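Local coordinates for D-aminoacid aminotransferase-like PLP-dependent enzyme (Haemophilus somnus, PDB 3CEB), which probably acts as a pyridoxal-phosphate-dependent 4-amino-4-deoxychorismate lyase of the class IV aminotransferase family, which would release 4-aminobenzoate and pyruvate, at residues 47-50 with 51-55. Numbering follows the deposited sequence.
Sequences AKII and AKHTA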
# COMPACT_ATOMS: atom_id res chain seq x y z
N ALA A 47 12.67 -3.53 11.30
CA ALA A 47 12.20 -3.35 12.68
C ALA A 47 13.27 -2.63 13.47
O ALA A 47 12.98 -1.71 14.23
CB ALA A 47 11.85 -4.69 13.34
N LYS A 48 14.52 -3.03 13.29
CA LYS A 48 15.63 -2.40 14.04
C LYS A 48 15.84 -0.92 13.69
O LYS A 48 16.14 -0.12 14.56
CB LYS A 48 16.93 -3.13 13.83
CG LYS A 48 16.98 -4.50 14.43
CD LYS A 48 18.43 -5.03 14.60
CE LYS A 48 18.44 -6.52 15.02
NZ LYS A 48 19.83 -6.97 15.26
N ILE A 49 15.64 -0.57 12.42
CA ILE A 49 15.80 0.79 11.96
C ILE A 49 14.81 1.70 12.66
O ILE A 49 15.14 2.79 13.11
CB ILE A 49 15.60 0.91 10.43
CG1 ILE A 49 16.78 0.27 9.72
CG2 ILE A 49 15.54 2.41 10.01
CD1 ILE A 49 16.62 0.14 8.19
N ILE A 50 13.60 1.22 12.78
CA ILE A 50 12.52 2.00 13.37
C ILE A 50 12.72 2.10 14.88
O ILE A 50 12.74 3.18 15.46
CB ILE A 50 11.16 1.32 13.10
CG1 ILE A 50 10.87 1.35 11.59
CG2 ILE A 50 10.03 1.99 13.88
CD1 ILE A 50 10.93 2.71 11.02
N ALA A 51 12.84 0.93 15.49
CA ALA A 51 12.96 0.82 16.95
C ALA A 51 13.98 1.78 17.48
O ALA A 51 13.77 2.38 18.54
CB ALA A 51 13.30 -0.63 17.40
N LYS A 52 15.11 1.92 16.75
CA LYS A 52 16.20 2.75 17.29
C LYS A 52 15.91 4.26 17.18
O LYS A 52 16.63 5.07 17.75
CB LYS A 52 17.59 2.36 16.78
CG LYS A 52 17.92 2.54 15.32
CD LYS A 52 19.29 1.86 15.10
CE LYS A 52 19.70 1.78 13.62
NZ LYS A 52 21.06 1.15 13.51
N HIS A 53 14.81 4.63 16.52
CA HIS A 53 14.34 6.02 16.59
C HIS A 53 13.36 6.06 17.73
O HIS A 53 12.16 6.08 17.57
CB HIS A 53 13.78 6.48 15.24
CG HIS A 53 14.84 6.59 14.18
ND1 HIS A 53 15.36 5.49 13.54
CD2 HIS A 53 15.49 7.67 13.67
CE1 HIS A 53 16.30 5.87 12.70
NE2 HIS A 53 16.41 7.19 12.75
N THR A 54 13.91 6.00 18.93
CA THR A 54 13.08 5.83 20.11
C THR A 54 12.11 7.02 20.29
O THR A 54 11.04 6.85 20.91
CB THR A 54 13.93 5.56 21.37
OG1 THR A 54 14.80 6.66 21.62
CG2 THR A 54 14.78 4.28 21.21
N ALA A 55 12.42 8.19 19.73
CA ALA A 55 11.52 9.37 19.86
C ALA A 55 10.16 9.10 19.18
O ALA A 55 9.17 9.75 19.42
CB ALA A 55 12.14 10.64 19.30
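His53 folds its imidazole back against the last turn of helix 46-51, where ND1 donates to the carbonyl of Ile49 (ND1 to O 2.7 Å). The acceptor meets the edge of the ring almost in its plane, and the N-H approaches nearly head-on to the carbonyl, although the bond bends to 147° at the hydrogen. With CG anti to the carbonyl carbon (chi1 -68°), the ring lies beside the His53 backbone N, on the side facing the helix end, where ND1 meets Ile49 O. That N is itself bonded to Ile50 O at 2.7 Å, from well above the carbonyl plane. Main chain and side chain of His53 thus take two successive carbonyls at the C-terminal end of helix 46-51, and the chain leaves the helix through an inverse gamma turn centred on His53. Regular helical bonding persists just before this: Ala51 N to Ala47 O is nearly straight (2.9 Å, 168°), whereas Lys52 N to Lys48 O has lengthened to 3.2 Å. Contacts without hydrogen bonds come chiefly from Lys52, whose CG lies between its own N and carbonyl carbon; this turns the extended chain back along the helix end, with CG 3.3 Å from Lys48 O and 3.6 Å from Ile49 O. The methyl of Ala51 rests 3.4 Å from Ala47 O. On the buried side, Ile49 touches Phe44 and Tyr75, and Ile50 packs on Leu56, Phe57 and Leu77, seating the helix against strand 75-82 at the edge of the four-stranded antiparallel sheet; His53 also reaches Leu77.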